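Local coordinates for protein integral membrane indolylacetylinositol arabinosyltransferase EmbC (Mycolicibacterium smegmatis, PDB 7BVE) that probably transfers arabinose to build the arabinan of the mycobacterial cell wall, and binds the antituberculosis drug ethambutol, at residues A[274-279]-A[378-383]; A[280-285]-A[963-968]; A[383-388]-A[573-578]. All blocks are in the same frame, centred on the assembly; numbering follows the deposited sequence.

Contact 1 of 3, residues A[274-279]-A[378-383]; sequences GANTAD and LNNGLR. With 95E (Ethambutol), chain G; PO4 (phosphate ion), chain F.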
loop_
_atom_site.group_PDB
_atom_site.type_symbol
_atom_site.label_atom_id
_atom_site.label_comp_id
_atom_site.label_asym_id
_atom_site.label_seq_id
_atom_site.Cartn_x
_atom_site.Cartn_y
_atom_site.Cartn_z
ATOM N N GLY A 274 -4.912 -24.336 18.314
ATOM C CA GLY A 274 -4.124 -23.152 18.048
ATOM C C GLY A 274 -3.856 -22.979 16.579
ATOM O O GLY A 274 -3.743 -23.951 15.832
ATOM N N ALA A 275 -3.742 -21.730 16.168
ATOM C CA ALA A 275 -3.440 -21.426 14.787
ATOM C C ALA A 275 -1.956 -21.590 14.528
ATOM O O ALA A 275 -1.123 -21.301 15.388
ATOM C CB ALA A 275 -3.865 -20.008 14.450
ATOM N N ASN A 276 -1.631 -22.052 13.333
ATOM C CA ASN A 276 -0.263 -22.266 12.905
ATOM C C ASN A 276 0.142 -21.156 11.949
ATOM O O ASN A 276 -0.700 -20.449 11.393
ATOM C CB ASN A 276 -0.138 -23.626 12.230
ATOM C CG ASN A 276 -0.436 -24.761 13.170
ATOM O OD1 ASN A 276 0.055 -24.790 14.287
ATOM N ND2 ASN A 276 -1.277 -25.686 12.736
ATOM N N THR A 277 1.446 -21.008 11.757
ATOM C CA THR A 277 1.950 -19.974 10.870
ATOM C C THR A 277 1.826 -20.421 9.417
ATOM O O THR A 277 1.367 -21.522 9.112
ATOM C CB THR A 277 3.391 -19.626 11.223
ATOM O OG1 THR A 277 4.217 -20.783 11.071
ATOM C CG2 THR A 277 3.470 -19.155 12.649
ATOM N N ALA A 278 2.241 -19.550 8.500
ATOM C CA ALA A 278 2.131 -19.870 7.084
ATOM C C ALA A 278 3.162 -20.906 6.654
ATOM O O ALA A 278 2.846 -21.814 5.882
ATOM C CB ALA A 278 2.275 -18.603 6.248
ATOM N N ASP A 279 4.392 -20.794 7.149
ATOM C CA ASP A 279 5.499 -21.613 6.668
ATOM C C ASP A 279 5.761 -22.762 7.636
ATOM O O ASP A 279 6.724 -22.769 8.393
ATOM C CB ASP A 279 6.731 -20.749 6.484
ATOM C CG ASP A 279 6.543 -19.711 5.420
ATOM O OD1 ASP A 279 5.787 -19.978 4.470
ATOM O OD2 ASP A 279 7.133 -18.621 5.532
ATOM N N LEU A 378 2.234 -15.470 16.812
ATOM C CA LEU A 378 3.414 -15.335 15.972
ATOM C C LEU A 378 4.420 -16.469 16.067
ATOM O O LEU A 378 5.269 -16.569 15.178
ATOM C CB LEU A 378 4.140 -14.019 16.288
ATOM C CG LEU A 378 3.491 -12.720 15.822
ATOM C CD1 LEU A 378 4.137 -11.536 16.466
ATOM C CD2 LEU A 378 3.627 -12.605 14.336
ATOM N N ASN A 379 4.366 -17.327 17.086
ATOM C CA ASN A 379 5.417 -18.320 17.277
ATOM C C ASN A 379 4.869 -19.728 17.462
ATOM O O ASN A 379 5.457 -20.517 18.191
ATOM C CB ASN A 379 6.303 -17.968 18.472
ATOM C CG ASN A 379 7.122 -16.729 18.250
ATOM O OD1 ASN A 379 7.536 -16.451 17.143
ATOM N ND2 ASN A 379 7.398 -16.002 19.311
ATOM N N ASN A 380 3.742 -20.072 16.846
ATOM C CA ASN A 380 3.232 -21.443 16.937
ATOM C C ASN A 380 3.537 -22.216 15.653
ATOM O O ASN A 380 2.652 -22.581 14.887
ATOM C CB ASN A 380 1.738 -21.441 17.235
ATOM C CG ASN A 380 1.240 -22.794 17.694
ATOM O OD1 ASN A 380 2.024 -23.702 17.937
ATOM N ND2 ASN A 380 -0.064 -22.946 17.774
ATOM N N GLY A 381 4.806 -22.494 15.432
ATOM C CA GLY A 381 5.185 -23.174 14.219
ATOM C C GLY A 381 6.612 -23.644 14.223
ATOM O O GLY A 381 7.238 -23.777 15.274
ATOM N N LEU A 382 7.123 -23.892 13.022
ATOM C CA LEU A 382 8.453 -24.442 12.815
ATOM C C LEU A 382 9.461 -23.403 12.352
ATOM O O LEU A 382 10.595 -23.760 12.036
ATOM C CB LEU A 382 8.383 -25.582 11.797
ATOM C CG LEU A 382 7.528 -26.768 12.218
ATOM C CD1 LEU A 382 7.471 -27.787 11.118
ATOM C CD2 LEU A 382 8.095 -27.371 13.460
ATOM N N ARG A 383 9.081 -22.128 12.331
ATOM C CA ARG A 383 9.948 -21.055 11.868
ATOM C C ARG A 383 11.102 -20.821 12.849
ATOM O O ARG A 383 11.078 -21.328 13.971
ATOM C CB ARG A 383 9.099 -19.798 11.667
ATOM C CG ARG A 383 8.275 -19.884 10.406
ATOM C CD ARG A 383 7.612 -18.589 10.033
ATOM N NE ARG A 383 8.591 -17.531 9.759
ATOM C CZ ARG A 383 9.229 -17.395 8.608
ATOM N NH1 ARG A 383 9.018 -18.251 7.619
ATOM N NH2 ARG A 383 10.098 -16.416 8.445
HETATM C C2 95E G . 12.689 -19.972 2.738
HETATM O O12 95E G . 5.075 -16.286 3.188
HETATM C C11 95E G . 6.225 -16.527 3.344
HETATM C C10 95E G . 7.086 -17.039 2.190
HETATM C C13 95E G . 6.224 -17.510 1.023
HETATM C C14 95E G . 6.372 -16.614 -0.202
HETATM N N9 95E G . 7.903 -18.146 2.639
HETATM C C8 95E G . 9.186 -17.616 3.041
HETATM C C7 95E G . 10.294 -18.567 2.617
HETATM N N6 95E G . 10.456 -19.608 3.605
HETATM C C3 95E G . 11.854 -19.636 3.965
HETATM O O1 95E G . 13.318 -19.116 2.218
HETATM C C4 95E G . 12.057 -20.691 5.038
HETATM C C5 95E G . 10.824 -20.779 5.929
HETATM P P PO4 F . 12.116 -15.602 4.983
HETATM O O1 PO4 F . 12.475 -16.292 6.275
HETATM O O2 PO4 F . 10.618 -15.523 4.854
HETATM O O3 PO4 F . 12.706 -14.215 4.984
HETATM O O4 PO4 F . 12.674 -16.373 3.816
#

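Contact 2 of 3, residues A[280-285]-A[963-968]; sequences DGYILT and LDWLVG. With 95E (Ethambutol), chain G.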
loop_
_atom_site.group_PDB
_atom_site.type_symbol
_atom_site.label_atom_id
_atom_site.label_comp_id
_atom_site.label_asym_id
_atom_site.label_seq_id
_atom_site.Cartn_x
_atom_site.Cartn_y
_atom_site.Cartn_z
ATOM N N ASP A 280 4.897 -23.752 7.590
ATOM C CA ASP A 280 5.131 -24.993 8.309
ATOM C C ASP A 280 5.217 -26.187 7.385
ATOM O O ASP A 280 6.067 -27.057 7.585
ATOM C CB ASP A 280 4.027 -25.234 9.333
ATOM C CG ASP A 280 4.030 -24.217 10.434
ATOM O OD1 ASP A 280 5.102 -23.645 10.715
ATOM O OD2 ASP A 280 2.959 -23.993 11.026
ATOM N N GLY A 281 4.358 -26.247 6.369
ATOM C CA GLY A 281 4.478 -27.299 5.382
ATOM C C GLY A 281 5.691 -27.115 4.500
ATOM O O GLY A 281 6.269 -28.089 4.016
ATOM N N TYR A 282 6.107 -25.863 4.320
ATOM C CA TYR A 282 7.323 -25.513 3.600
ATOM C C TYR A 282 8.542 -26.161 4.248
ATOM O O TYR A 282 9.260 -26.955 3.626
ATOM C CB TYR A 282 7.451 -23.991 3.608
ATOM C CG TYR A 282 8.392 -23.403 2.599
ATOM C CD1 TYR A 282 9.733 -23.257 2.869
ATOM C CD2 TYR A 282 7.939 -23.023 1.353
ATOM C CE1 TYR A 282 10.585 -22.729 1.933
ATOM C CE2 TYR A 282 8.783 -22.491 0.418
ATOM C CZ TYR A 282 10.102 -22.355 0.709
ATOM O OH TYR A 282 10.944 -21.826 -0.231
ATOM N N ILE A 283 8.746 -25.867 5.531
ATOM C CA ILE A 283 9.886 -26.373 6.284
ATOM C C ILE A 283 9.771 -27.871 6.531
ATOM O O ILE A 283 10.781 -28.584 6.511
ATOM C CB ILE A 283 10.007 -25.566 7.588
ATOM C CG1 ILE A 283 10.275 -24.106 7.256
ATOM C CG2 ILE A 283 11.115 -26.075 8.474
ATOM C CD1 ILE A 283 10.159 -23.203 8.423
ATOM N N LEU A 284 8.557 -28.387 6.715
ATOM C CA LEU A 284 8.405 -29.820 6.934
ATOM C C LEU A 284 8.718 -30.616 5.673
ATOM O O LEU A 284 9.354 -31.672 5.744
ATOM C CB LEU A 284 6.997 -30.124 7.434
ATOM C CG LEU A 284 6.710 -31.568 7.833
ATOM C CD1 LEU A 284 7.567 -31.984 9.003
ATOM C CD2 LEU A 284 5.249 -31.739 8.158
ATOM N N THR A 285 8.351 -30.093 4.502
ATOM C CA THR A 285 8.641 -30.792 3.257
ATOM C C THR A 285 10.125 -30.728 2.916
ATOM O O THR A 285 10.707 -31.728 2.464
ATOM C CB THR A 285 7.796 -30.194 2.141
ATOM O OG1 THR A 285 6.423 -30.209 2.540
ATOM C CG2 THR A 285 7.927 -31.006 0.896
ATOM N N LEU A 963 2.812 -31.723 -3.111
ATOM C CA LEU A 963 2.160 -30.851 -2.153
ATOM C C LEU A 963 2.544 -29.408 -2.429
ATOM O O LEU A 963 3.661 -29.120 -2.857
ATOM C CB LEU A 963 2.576 -31.228 -0.734
ATOM C CG LEU A 963 2.165 -32.602 -0.231
ATOM C CD1 LEU A 963 2.899 -32.918 1.025
ATOM C CD2 LEU A 963 0.697 -32.596 0.034
ATOM N N ASP A 964 1.617 -28.496 -2.176
ATOM C CA ASP A 964 1.983 -27.094 -2.231
ATOM C C ASP A 964 2.597 -26.672 -0.905
ATOM O O ASP A 964 2.645 -27.438 0.056
ATOM C CB ASP A 964 0.780 -26.228 -2.573
ATOM C CG ASP A 964 0.279 -26.471 -3.979
ATOM O OD1 ASP A 964 1.042 -26.999 -4.811
ATOM O OD2 ASP A 964 -0.864 -26.096 -4.277
ATOM N N TRP A 965 3.085 -25.441 -0.851
ATOM C CA TRP A 965 3.832 -25.038 0.330
ATOM C C TRP A 965 2.942 -24.599 1.482
ATOM O O TRP A 965 3.458 -24.295 2.560
ATOM C CB TRP A 965 4.831 -23.939 -0.020
ATOM C CG TRP A 965 4.264 -22.662 -0.498
ATOM C CD1 TRP A 965 4.008 -22.319 -1.780
ATOM C CD2 TRP A 965 3.914 -21.528 0.298
ATOM N NE1 TRP A 965 3.504 -21.051 -1.841
ATOM C CE2 TRP A 965 3.437 -20.542 -0.574
ATOM C CE3 TRP A 965 3.952 -21.255 1.667
ATOM C CZ2 TRP A 965 3.000 -19.306 -0.127
ATOM C CZ3 TRP A 965 3.519 -20.032 2.105
ATOM C CH2 TRP A 965 3.049 -19.072 1.214
ATOM N N LEU A 966 1.631 -24.561 1.288
ATOM C CA LEU A 966 0.676 -24.403 2.371
ATOM C C LEU A 966 0.146 -25.732 2.878
ATOM O O LEU A 966 0.038 -25.929 4.088
ATOM C CB LEU A 966 -0.496 -23.540 1.914
ATOM C CG LEU A 966 -0.269 -22.047 1.735
ATOM C CD1 LEU A 966 -1.439 -21.454 1.021
ATOM C CD2 LEU A 966 -0.151 -21.406 3.084
ATOM N N VAL A 967 -0.156 -26.663 1.982
ATOM C CA VAL A 967 -0.824 -27.909 2.366
ATOM C C VAL A 967 0.277 -28.895 2.739
ATOM O O VAL A 967 0.560 -29.877 2.053
ATOM C CB VAL A 967 -1.740 -28.413 1.249
ATOM C CG1 VAL A 967 -2.884 -27.525 1.153
ATOM C CG2 VAL A 967 -1.083 -28.289 -0.102
ATOM N N GLY A 968 0.869 -28.674 3.900
ATOM C CA GLY A 968 1.911 -29.592 4.304
ATOM C C GLY A 968 1.756 -30.131 5.701
ATOM O O GLY A 968 2.210 -31.232 6.007
HETATM C C2 95E G . 12.689 -19.972 2.738
HETATM O O12 95E G . 5.075 -16.286 3.188
HETATM C C11 95E G . 6.225 -16.527 3.344
HETATM C C10 95E G . 7.086 -17.039 2.190
HETATM C C13 95E G . 6.224 -17.510 1.023
HETATM C C14 95E G . 6.372 -16.614 -0.202
HETATM N N9 95E G . 7.903 -18.146 2.639
HETATM C C8 95E G . 9.186 -17.616 3.041
HETATM C C7 95E G . 10.294 -18.567 2.617
HETATM N N6 95E G . 10.456 -19.608 3.605
HETATM C C3 95E G . 11.854 -19.636 3.965
HETATM O O1 95E G . 13.318 -19.116 2.218
HETATM C C4 95E G . 12.057 -20.691 5.038
HETATM C C5 95E G . 10.824 -20.779 5.929
#

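Contact 3 of 3, residues A[383-388]-A[573-578]; sequences RPEPII and THHFGV. With PO4 (phosphate ion), chain F.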
loop_
_atom_site.group_PDB
_atom_site.type_symbol
_atom_site.label_atom_id
_atom_site.label_comp_id
_atom_site.label_asym_id
_atom_site.label_seq_id
_atom_site.Cartn_x
_atom_site.Cartn_y
_atom_site.Cartn_z
ATOM N N ARG A 383 9.081 -22.128 12.331
ATOM C CA ARG A 383 9.948 -21.055 11.868
ATOM C C ARG A 383 11.102 -20.821 12.849
ATOM O O ARG A 383 11.078 -21.328 13.971
ATOM C CB ARG A 383 9.099 -19.798 11.667
ATOM C CG ARG A 383 8.275 -19.884 10.406
ATOM C CD ARG A 383 7.612 -18.589 10.033
ATOM N NE ARG A 383 8.591 -17.531 9.759
ATOM C CZ ARG A 383 9.229 -17.395 8.608
ATOM N NH1 ARG A 383 9.018 -18.251 7.619
ATOM N NH2 ARG A 383 10.098 -16.416 8.445
ATOM N N PRO A 384 12.153 -20.097 12.452
ATOM C CA PRO A 384 13.256 -19.857 13.386
ATOM C C PRO A 384 12.997 -18.791 14.438
ATOM O O PRO A 384 13.906 -18.503 15.216
ATOM C CB PRO A 384 14.398 -19.424 12.456
ATOM C CG PRO A 384 13.748 -18.850 11.308
ATOM C CD PRO A 384 12.538 -19.665 11.087
ATOM N N GLU A 385 11.802 -18.218 14.511
ATOM C CA GLU A 385 11.463 -17.112 15.404
ATOM C C GLU A 385 11.580 -17.431 16.905
ATOM O O GLU A 385 12.122 -16.590 17.638
ATOM C CB GLU A 385 10.055 -16.614 15.062
ATOM C CG GLU A 385 9.847 -16.271 13.609
ATOM C CD GLU A 385 10.589 -15.044 13.197
ATOM O OE1 GLU A 385 10.714 -14.144 14.042
ATOM O OE2 GLU A 385 11.044 -14.974 12.041
ATOM N N PRO A 386 11.119 -18.592 17.430
ATOM C CA PRO A 386 11.411 -18.877 18.846
ATOM C C PRO A 386 12.877 -19.108 19.160
ATOM O O PRO A 386 13.320 -18.782 20.271
ATOM C CB PRO A 386 10.587 -20.136 19.121
ATOM C CG PRO A 386 10.342 -20.733 17.843
ATOM C CD PRO A 386 10.180 -19.613 16.915
ATOM N N ILE A 387 13.637 -19.662 18.212
ATOM C CA ILE A 387 15.072 -19.865 18.399
ATOM C C ILE A 387 15.774 -18.525 18.547
ATOM O O ILE A 387 16.608 -18.332 19.436
ATOM C CB ILE A 387 15.664 -20.676 17.229
ATOM C CG1 ILE A 387 15.111 -22.097 17.176
ATOM C CG2 ILE A 387 17.164 -20.750 17.319
ATOM C CD1 ILE A 387 13.977 -22.297 16.204
ATOM N N ILE A 388 15.394 -17.561 17.712
ATOM C CA ILE A 388 16.016 -16.244 17.738
ATOM C C ILE A 388 15.602 -15.473 18.987
ATOM O O ILE A 388 16.424 -14.781 19.597
ATOM C CB ILE A 388 15.679 -15.494 16.440
ATOM C CG1 ILE A 388 16.243 -16.255 15.249
ATOM C CG2 ILE A 388 16.285 -14.124 16.430
ATOM C CD1 ILE A 388 15.714 -15.790 13.934
ATOM N N THR A 573 5.213 -9.842 8.092
ATOM C CA THR A 573 4.680 -9.441 9.384
ATOM C C THR A 573 5.026 -10.442 10.479
ATOM O O THR A 573 5.180 -10.055 11.639
ATOM C CB THR A 573 3.165 -9.237 9.256
ATOM O OG1 THR A 573 2.908 -8.339 8.181
ATOM C CG2 THR A 573 2.580 -8.617 10.488
ATOM N N HIS A 574 5.236 -11.707 10.132
ATOM C CA HIS A 574 5.646 -12.696 11.127
ATOM C C HIS A 574 7.114 -12.620 11.504
ATOM O O HIS A 574 7.579 -13.489 12.240
ATOM C CB HIS A 574 5.318 -14.114 10.662
ATOM C CG HIS A 574 5.807 -14.433 9.290
ATOM N ND1 HIS A 574 5.023 -14.251 8.168
ATOM C CD2 HIS A 574 6.990 -14.907 8.841
ATOM C CE1 HIS A 574 5.704 -14.617 7.096
ATOM N NE2 HIS A 574 6.897 -15.009 7.479
ATOM N N HIS A 575 7.847 -11.616 11.038
ATOM C CA HIS A 575 9.197 -11.385 11.516
ATOM C C HIS A 575 9.226 -10.593 12.808
ATOM O O HIS A 575 10.312 -10.383 13.355
ATOM C CB HIS A 575 10.015 -10.648 10.466
ATOM C CG HIS A 575 10.250 -11.437 9.221
ATOM N ND1 HIS A 575 10.822 -10.893 8.095
ATOM C CD2 HIS A 575 9.981 -12.726 8.918
ATOM C CE1 HIS A 575 10.897 -11.813 7.153
ATOM N NE2 HIS A 575 10.394 -12.936 7.628
ATOM N N PHE A 576 8.076 -10.132 13.301
ATOM C CA PHE A 576 8.021 -9.474 14.597
ATOM C C PHE A 576 8.058 -10.452 15.755
ATOM O O PHE A 576 8.078 -10.015 16.906
ATOM C CB PHE A 576 6.765 -8.615 14.728
ATOM C CG PHE A 576 6.788 -7.355 13.921
ATOM C CD1 PHE A 576 7.576 -6.287 14.309
ATOM C CD2 PHE A 576 5.965 -7.200 12.821
ATOM C CE1 PHE A 576 7.582 -5.121 13.585
ATOM C CE2 PHE A 576 5.964 -6.032 12.099
ATOM C CZ PHE A 576 6.768 -4.994 12.485
ATOM N N GLY A 577 8.073 -11.756 15.490
ATOM C CA GLY A 577 8.110 -12.754 16.537
ATOM C C GLY A 577 9.424 -12.855 17.277
ATOM O O GLY A 577 9.490 -13.577 18.274
ATOM N N VAL A 578 10.470 -12.160 16.815
ATOM C CA VAL A 578 11.746 -12.110 17.524
ATOM C C VAL A 578 11.702 -11.237 18.763
ATOM O O VAL A 578 12.645 -11.271 19.560
ATOM C CB VAL A 578 12.872 -11.575 16.618
ATOM C CG1 VAL A 578 13.089 -12.487 15.460
ATOM C CG2 VAL A 578 12.528 -10.202 16.111
HETATM P P PO4 F . 12.116 -15.602 4.983
HETATM O O1 PO4 F . 12.475 -16.292 6.275
HETATM O O2 PO4 F . 10.618 -15.523 4.854
HETATM O O3 PO4 F . 12.706 -14.215 4.984
HETATM O O4 PO4 F . 12.674 -16.373 3.816
#

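Contact 1 of 3, residues A[274-279]-A[378-383]
Segments 274-279 and 378-383 run alongside each other in the same direction, both as irregular loop, with Asn276 abreast of Asn380, Thr277 of Gly381 and Asp279 of Arg383. Asn276 CA and Asn380 CA lie 5.4 Å apart, whereas Asp279 CA and Arg383 CA are separated by 6.9 Å, so the pair widens toward the ligand. The backbones are not joined as in a sheet; their closest link is a CA-H...O contact of 3.5 Å from Asn276 CA to Asn380 O. At this end Asn380 holds CG anti to its backbone N, and its ND2 reaches across to Ala275 O at 3.1 Å; the N-H...O angle of 126° makes this a bent, weak bond. Arg331 takes Asn380 OD1 in a further weak bond. Thr277 directs its CB at the other loop, its OG1 in the crowded position between backbone N and carbonyl carbon. OG1 sits 4.1 Å from Gly381 CA, where the absence of a side chain admits it. In this GT-C membrane region, segment 274-279 links helix 258-272 to helix 281-293; an acidic residue in an early loop is a hallmark of GT-C enzymes, and the position of Asp279 is consistent with it. Its OD2 makes a salt bridge of 2.8 Å to Arg383 NH1 and also lies 3.0 Å from N9 of ethambutol. The carboxylate and guanidinium planes are 52° apart, so the pair meets obliquely through one oxygen and one nitrogen. Arg383 bends at chi3 to bring its guanidinium there, and NH2 reaches on to a phosphate ion, donating to PO4 O1 at 3.2 Å with an N-H...O angle of 153°. Thr570 holds the same phosphate from elsewhere in the chain.

Contact 2 of 3, residues A[280-285]-A[963-968]
Gly281 O, in the first turn of helix 281-293, is gripped by two donors from one residue: Thr285 N at 2.9 Å, the regular helical bond, and Thr285 OG1, which approaches Gly281 O to 2.6 Å in the carbonyl plane. Thr285 is thereby turned back along its own helix, and its OG1 has a further weak bond to Tyr300. Against this turn lies the loop 963-968 of the C-terminal domain, bent by an inverse gamma turn centred on Val967. Two glycines form the point of closest backbone approach, Gly281 CA resting 3.6 Å from Gly968 CA; neither bears a side chain, which is what allows the two main chains to meet. Beside them, Leu284 sets its CD2 against Gly968 O. Tyr282, with CG anti to its backbone N (chi1 -163°), brings the CD2 edge of its ring 3.5 Å from Trp965 CB, while one ring face looks onto ethambutol, Tyr282 CE1 lying 3.5 Å from its N6. Trp965 CG takes the crowded position between backbone N and carbonyl carbon, which sends the indole away from the helix. Leu966 CG backs one indole face; on the opposite one, Trp965 CH2 is 3.5 Å from ethambutol C13. The indole NE1 is anchored by Asn1001 O. Ile283 CD1 adds a touch at ethambutol C5, 3.5 Å away. Between the two segments themselves the join is purely van der Waals in character, so the C-terminal domain adds shape and an aromatic wall to the ethambutol pocket; the drug's amine over the tyrosine face would, if protonated, probably be favoured by the ring's electrons.

Contact 3 of 3, residues A[383-388]-A[573-578]
The snug part of this contact begins at the start of helix 385-405, where Glu385 fits against the bend at 574-578. Its chain, bent at chi2 (-70°), brings the carboxylate beside the His574 carbonyl, Glu385 CD lying 3.5 Å from His574 O, and sets Glu385 OE1 3.2 Å from Val578 CG1. OE1 is also near Val578 N, but the angle is too poor for a hydrogen bond; OE2 has a weak one to Thr427. Gly577, lacking a side chain, lets the base of Glu385 come close. One turn on, Ile388 and Val578 point the same way side by side, Ile388 CG2 and Val578 CG1 meeting at 3.7 Å. Arg383 packs just as closely: His574 CD2 stands over one guanidinium face, 3.2 Å from Arg383 NE, with the planes 71° apart, and Arg383 NH2 lies at the edge of the His574 ring. The looser side is that of His575 and the phosphate, His575 NE2 being 3.6 Å from Arg383 NH2 and His575 CE1 3.7 Å from PO4 O3. The Glu385 carboxylate is nearly parallel to the His575 ring (9°). A long, weak ion pair of 4.0 Å links Glu385 OE2 to Arg383 NH2; the strong partner of this guanidinium is Asp279. The carboxylate might favour a positive charge on His575, which the adjacent guanidinium would counter. In the GT-C membrane domain, Glu385 and His575 lie behind Arg383, consistent with a second shell, while His574, meeting the Trp572 ring, sits beside the ethambutol pocket that Arg383 and Trp572 line.

How the contacts relate
The three contacts converge on one pocket: the centres of contacts 1 and 3 are about 9 Å apart, those of 1 and 2 about 12 Å, and those of 2 and 3 about 18 Å. Contact 1 occupies the middle, sharing Arg383 with contact 3 and continuing directly into segment 280-285 of contact 2; Asp280 OD1 probably accepts a hydrogen bond from Leu382 N. Along the chain the segments of contacts 1 and 2 alternate, whereas contact 3 opens where contact 1 closes. Contacts 1 and 3 stay within the GT-C membrane region, while contact 2 reaches the C-terminal domain, so the ethambutol pocket is assembled from sequence-distant parts.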